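Local atomic coordinates of rhusiopathiae surface protein B (Erysipelothrix rhusiopathiae, PDB entry 3V10), a protein that probably binds collagen as a cell-wall-anchored surface adhesin, the chain here being its collagen-binding region of immunoglobulin-like domains. Residues V194-H208 with Q245-A257. Numbering follows the deposited sequence.
Sequences VQSDVKVIDTIGEGH and QVLTVMIPKEKAA
Lys253 lays its fully extended chain over the backbone of Val194 to Ser196, CG lying 3.5 Å from Val194 O, while its NZ stays 3.7 Å from Gln195 OE1. With CG anti to the backbone N (chi1 178°), CD and CE are carried along the backbone of Gln195 and Ser196. Its backbone N-H gives Asp197 OD1 a 2.7 Å hydrogen bond, on the lone pair turned away from the other carboxylate oxygen, tying the start of the short helix 253-256 to the loop before strand 198-204. In the same helix, Ala256 CB sits between CG2 of Val194 (3.8 Å) and CG2 of Val198.

From here strands 198-204 and 246-251 run antiparallel, a ladder of nearly straight backbone bonds in which Val198, Val200 and Asp202 pair with Ile251, Val249 and Leu247. Their side chains, aliphatic but for one buried carboxylate, point at the opposing sheet of the β-sandwich (DEv-IgG fold); Asp202 OD2 is hydrogen-bonded by Tyr265 OH from that sheet and by Asn279 ND2 of neighbouring strand 276-286. On the other, mixed face Lys199 lies alongside Met250, and its CE reaches Thr248 CG2 at 3.8 Å.

At the far end Gln245, bent at chi2 (-64°), turns its amide into the turn 205-208. NE2 gives His208 O a 2.8 Å hydrogen bond almost in the amide plane, and a weak one to Ile204 O. Ile204 CG2 rests on one face of the His208 ring, whose NE2 and ND1 are hydrogen-bonded with Lys278 O and Thr267 OG1, respectively.

Thus a carboxylate accepting a helix-start N-H and a carboxamide donating to turn carbonyls close the ladder's two ends.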
loop_
_atom_site.group_PDB
_atom_site.type_symbol
_atom_site.label_atom_id
_atom_site.label_comp_id
_atom_site.label_asym_id
_atom_site.label_seq_id
_atom_site.Cartn_x
_atom_site.Cartn_y
_atom_site.Cartn_z
ATOM N N VAL A 194 4.069 -22.698 -25.020
ATOM C CA VAL A 194 2.698 -22.391 -25.427
ATOM C C VAL A 194 2.474 -22.690 -26.898
ATOM O O VAL A 194 3.382 -22.554 -27.715
ATOM C CB VAL A 194 2.336 -20.908 -25.154
ATOM C CG1 VAL A 194 2.371 -20.638 -23.659
ATOM C CG2 VAL A 194 3.302 -19.987 -25.895
ATOM N N GLN A 195 1.254 -23.093 -27.235
ATOM C CA GLN A 195 0.938 -23.442 -28.611
ATOM C C GLN A 195 0.267 -22.348 -29.440
ATOM O O GLN A 195 -0.308 -22.632 -30.489
ATOM C CB GLN A 195 0.086 -24.715 -28.637
ATOM C CG GLN A 195 0.774 -25.926 -28.027
ATOM C CD GLN A 195 2.084 -26.264 -28.712
ATOM O OE1 GLN A 195 2.132 -26.440 -29.930
ATOM N NE2 GLN A 195 3.153 -26.362 -27.931
ATOM N N SER A 196 0.337 -21.103 -28.976
ATOM C CA SER A 196 -0.242 -19.979 -29.707
ATOM C C SER A 196 0.320 -18.694 -29.120
ATOM O O SER A 196 1.064 -18.733 -28.144
ATOM C CB SER A 196 -1.771 -19.963 -29.576
ATOM O OG SER A 196 -2.183 -19.390 -28.343
ATOM N N ASP A 197 -0.027 -17.559 -29.717
ATOM C CA ASP A 197 0.440 -16.282 -29.196
ATOM C C ASP A 197 -0.238 -16.089 -27.840
ATOM O O ASP A 197 -1.253 -16.728 -27.547
ATOM C CB ASP A 197 0.049 -15.121 -30.121
ATOM C CG ASP A 197 0.586 -15.273 -31.539
ATOM O OD1 ASP A 197 1.667 -15.871 -31.734
ATOM O OD2 ASP A 197 -0.077 -14.763 -32.465
ATOM N N VAL A 198 0.326 -15.218 -27.013
ATOM C CA VAL A 198 -0.240 -14.945 -25.696
ATOM C C VAL A 198 -0.714 -13.498 -25.671
ATOM O O VAL A 198 0.001 -12.602 -26.119
ATOM C CB VAL A 198 0.811 -15.160 -24.589
ATOM C CG1 VAL A 198 0.229 -14.796 -23.233
ATOM C CG2 VAL A 198 1.271 -16.623 -24.590
ATOM N N LYS A 199 -1.925 -13.265 -25.173
ATOM C CA LYS A 199 -2.443 -11.901 -25.116
ATOM C C LYS A 199 -3.053 -11.584 -23.763
ATOM O O LYS A 199 -3.850 -12.352 -23.238
ATOM C CB LYS A 199 -3.495 -11.672 -26.210
ATOM C CG LYS A 199 -4.041 -10.242 -26.246
ATOM C CD LYS A 199 -4.954 -10.015 -27.450
ATOM C CE LYS A 199 -5.402 -8.562 -27.529
ATOM N NZ LYS A 199 -6.353 -8.344 -28.659
ATOM N N VAL A 200 -2.661 -10.448 -23.198
ATOM C CA VAL A 200 -3.191 -10.016 -21.910
ATOM C C VAL A 200 -3.791 -8.634 -22.097
ATOM O O VAL A 200 -3.159 -7.758 -22.675
ATOM C CB VAL A 200 -2.089 -9.906 -20.830
ATOM C CG1 VAL A 200 -2.681 -9.290 -19.542
ATOM C CG2 VAL A 200 -1.507 -11.276 -20.540
ATOM N N ILE A 201 -5.024 -8.451 -21.642
ATOM C CA ILE A 201 -5.654 -7.142 -21.728
ATOM C C ILE A 201 -5.862 -6.713 -20.282
ATOM O O ILE A 201 -6.642 -7.313 -19.541
ATOM C CB ILE A 201 -7.002 -7.181 -22.477
ATOM C CG1 ILE A 201 -6.783 -7.639 -23.923
ATOM C CG2 ILE A 201 -7.629 -5.784 -22.480
ATOM C CD1 ILE A 201 -8.046 -7.671 -24.759
ATOM N N ASP A 202 -5.122 -5.684 -19.884
ATOM C CA ASP A 202 -5.183 -5.178 -18.523
ATOM C C ASP A 202 -5.951 -3.867 -18.468
ATOM O O ASP A 202 -5.631 -2.921 -19.182
ATOM C CB ASP A 202 -3.762 -4.971 -17.989
ATOM C CG ASP A 202 -3.746 -4.519 -16.543
ATOM O OD1 ASP A 202 -4.446 -3.539 -16.214
ATOM O OD2 ASP A 202 -3.027 -5.137 -15.736
ATOM N N THR A 203 -6.968 -3.816 -17.616
ATOM C CA THR A 203 -7.764 -2.607 -17.472
ATOM C C THR A 203 -7.565 -2.010 -16.091
ATOM O O THR A 203 -8.017 -2.568 -15.093
ATOM C CB THR A 203 -9.261 -2.882 -17.675
ATOM O OG1 THR A 203 -9.491 -3.344 -19.015
ATOM C CG2 THR A 203 -10.057 -1.601 -17.454
ATOM N N ILE A 204 -6.879 -0.874 -16.035
ATOM C CA ILE A 204 -6.633 -0.206 -14.761
ATOM C C ILE A 204 -7.946 0.388 -14.282
ATOM O O ILE A 204 -8.641 1.071 -15.040
ATOM C CB ILE A 204 -5.576 0.902 -14.920
ATOM C CG1 ILE A 204 -4.249 0.273 -15.345
ATOM C CG2 ILE A 204 -5.412 1.678 -13.611
ATOM C CD1 ILE A 204 -3.237 1.273 -15.866
ATOM N N GLY A 205 -8.284 0.123 -13.023
ATOM C CA GLY A 205 -9.533 0.612 -12.467
ATOM C C GLY A 205 -9.677 2.111 -12.292
ATOM O O GLY A 205 -8.780 2.888 -12.612
ATOM N N GLU A 206 -10.828 2.519 -11.770
ATOM C CA GLU A 206 -11.099 3.935 -11.548
ATOM C C GLU A 206 -10.265 4.480 -10.390
ATOM O O GLU A 206 -9.850 3.733 -9.507
ATOM C CB GLU A 206 -12.592 4.138 -11.259
ATOM C CG GLU A 206 -13.229 2.969 -10.520
ATOM C CD GLU A 206 -14.498 3.349 -9.774
ATOM O OE1 GLU A 206 -14.645 4.533 -9.412
ATOM O OE2 GLU A 206 -15.338 2.459 -9.525
ATOM N N GLY A 207 -9.994 5.781 -10.412
ATOM C CA GLY A 207 -9.235 6.391 -9.333
ATOM C C GLY A 207 -7.739 6.534 -9.530
ATOM O O GLY A 207 -7.090 7.299 -8.818
ATOM N N HIS A 208 -7.174 5.780 -10.464
ATOM C CA HIS A 208 -5.748 5.890 -10.729
ATOM C C HIS A 208 -5.457 5.697 -12.209
ATOM O O HIS A 208 -6.277 5.150 -12.939
ATOM C CB HIS A 208 -4.934 4.901 -9.876
ATOM C CG HIS A 208 -5.332 3.464 -10.035
ATOM N ND1 HIS A 208 -4.402 2.448 -10.115
ATOM C CD2 HIS A 208 -6.546 2.866 -10.083
ATOM C CE1 HIS A 208 -5.028 1.288 -10.207
ATOM N NE2 HIS A 208 -6.329 1.513 -10.189
ATOM N N GLN A 245 -6.966 3.628 -19.957
ATOM C CA GLN A 245 -6.792 2.723 -18.828
ATOM C C GLN A 245 -6.433 1.304 -19.265
ATOM O O GLN A 245 -6.218 0.434 -18.428
ATOM C CB GLN A 245 -8.088 2.661 -18.017
ATOM C CG GLN A 245 -8.549 3.984 -17.423
ATOM C CD GLN A 245 -7.572 4.538 -16.404
ATOM O OE1 GLN A 245 -6.706 5.343 -16.734
ATOM N NE2 GLN A 245 -7.702 4.094 -15.155
ATOM N N VAL A 246 -6.365 1.072 -20.572
ATOM C CA VAL A 246 -6.077 -0.263 -21.077
ATOM C C VAL A 246 -4.647 -0.504 -21.549
ATOM O O VAL A 246 -4.175 0.137 -22.482
ATOM C CB VAL A 246 -7.027 -0.621 -22.242
ATOM C CG1 VAL A 246 -6.832 -2.086 -22.626
ATOM C CG2 VAL A 246 -8.485 -0.349 -21.843
ATOM N N LEU A 247 -3.970 -1.444 -20.895
ATOM C CA LEU A 247 -2.601 -1.813 -21.238
ATOM C C LEU A 247 -2.683 -3.237 -21.784
ATOM O O LEU A 247 -3.159 -4.153 -21.104
ATOM C CB LEU A 247 -1.705 -1.753 -19.995
ATOM C CG LEU A 247 -0.207 -2.032 -20.166
ATOM C CD1 LEU A 247 0.560 -1.468 -18.961
ATOM C CD2 LEU A 247 0.021 -3.530 -20.300
ATOM N N THR A 248 -2.240 -3.413 -23.022
ATOM C CA THR A 248 -2.300 -4.713 -23.670
ATOM C C THR A 248 -0.911 -5.249 -23.958
ATOM O O THR A 248 -0.042 -4.519 -24.426
ATOM C CB THR A 248 -3.084 -4.618 -24.999
ATOM O OG1 THR A 248 -4.373 -4.051 -24.743
ATOM C CG2 THR A 248 -3.246 -6.003 -25.641
ATOM N N VAL A 249 -0.709 -6.528 -23.661
ATOM C CA VAL A 249 0.567 -7.183 -23.894
ATOM C C VAL A 249 0.308 -8.346 -24.835
ATOM O O VAL A 249 -0.522 -9.212 -24.547
ATOM C CB VAL A 249 1.172 -7.737 -22.579
ATOM C CG1 VAL A 249 2.516 -8.414 -22.853
ATOM C CG2 VAL A 249 1.337 -6.610 -21.572
ATOM N N MET A 250 1.009 -8.352 -25.965
ATOM C CA MET A 250 0.868 -9.411 -26.950
ATOM C C MET A 250 2.234 -10.041 -27.190
ATOM O O MET A 250 3.215 -9.340 -27.463
ATOM C CB MET A 250 0.284 -8.848 -28.255
ATOM C CG MET A 250 -1.179 -8.427 -28.128
ATOM S SD MET A 250 -1.844 -7.519 -29.565
ATOM C CE MET A 250 -1.647 -5.855 -28.983
ATOM N N ILE A 251 2.306 -11.361 -27.061
ATOM C CA ILE A 251 3.563 -12.077 -27.256
ATOM C C ILE A 251 3.402 -13.228 -28.246
ATOM O O ILE A 251 2.658 -14.176 -27.996
ATOM C CB ILE A 251 4.089 -12.654 -25.925
ATOM C CG1 ILE A 251 4.164 -11.549 -24.869
ATOM C CG2 ILE A 251 5.472 -13.269 -26.138
ATOM C CD1 ILE A 251 4.520 -12.049 -23.484
ATOM N N PRO A 252 4.092 -13.153 -29.393
ATOM C CA PRO A 252 4.001 -14.217 -30.401
ATOM C C PRO A 252 4.447 -15.564 -29.833
ATOM O O PRO A 252 5.334 -15.623 -28.989
ATOM C CB PRO A 252 4.942 -13.732 -31.501
ATOM C CG PRO A 252 4.855 -12.243 -31.389
ATOM C CD PRO A 252 4.891 -12.020 -29.895
ATOM N N LYS A 253 3.832 -16.640 -30.311
ATOM C CA LYS A 253 4.141 -17.992 -29.859
ATOM C C LYS A 253 5.643 -18.328 -29.702
ATOM O O LYS A 253 6.043 -18.837 -28.653
ATOM C CB LYS A 253 3.469 -18.999 -30.804
ATOM C CG LYS A 253 3.739 -20.448 -30.469
ATOM C CD LYS A 253 3.123 -21.368 -31.513
ATOM C CE LYS A 253 3.401 -22.838 -31.220
ATOM N NZ LYS A 253 2.877 -23.718 -32.314
ATOM N N GLU A 254 6.461 -18.037 -30.720
ATOM C CA GLU A 254 7.912 -18.333 -30.670
ATOM C C GLU A 254 8.672 -17.529 -29.617
ATOM O O GLU A 254 9.698 -17.973 -29.113
ATOM C CB GLU A 254 8.633 -18.106 -32.036
ATOM C CG GLU A 254 7.785 -17.955 -33.322
ATOM C CD GLU A 254 6.972 -19.196 -33.666
ATOM O OE1 GLU A 254 7.251 -20.262 -33.081
ATOM O OE2 GLU A 254 6.045 -19.122 -34.509
ATOM N N LYS A 255 8.190 -16.330 -29.314
ATOM C CA LYS A 255 8.839 -15.481 -28.320
ATOM C C LYS A 255 8.419 -15.822 -26.894
ATOM O O LYS A 255 9.187 -15.654 -25.949
ATOM C CB LYS A 255 8.546 -14.002 -28.618
ATOM C CG LYS A 255 9.206 -13.497 -29.894
ATOM C CD LYS A 255 10.728 -13.699 -29.873
ATOM C CE LYS A 255 11.393 -13.069 -31.091
ATOM N NZ LYS A 255 10.832 -13.606 -32.360
ATOM N N ALA A 256 7.198 -16.316 -26.744
ATOM C CA ALA A 256 6.670 -16.679 -25.435
ATOM C C ALA A 256 7.214 -18.021 -24.974
ATOM O O ALA A 256 7.355 -18.264 -23.776
ATOM C CB ALA A 256 5.142 -16.723 -25.485
ATOM N N ALA A 257 7.538 -18.879 -25.933
ATOM C CA ALA A 257 8.057 -20.215 -25.641
ATOM C C ALA A 257 9.163 -20.270 -24.591
ATOM O O ALA A 257 10.203 -19.614 -24.718
ATOM C CB ALA A 257 8.549 -20.870 -26.929
#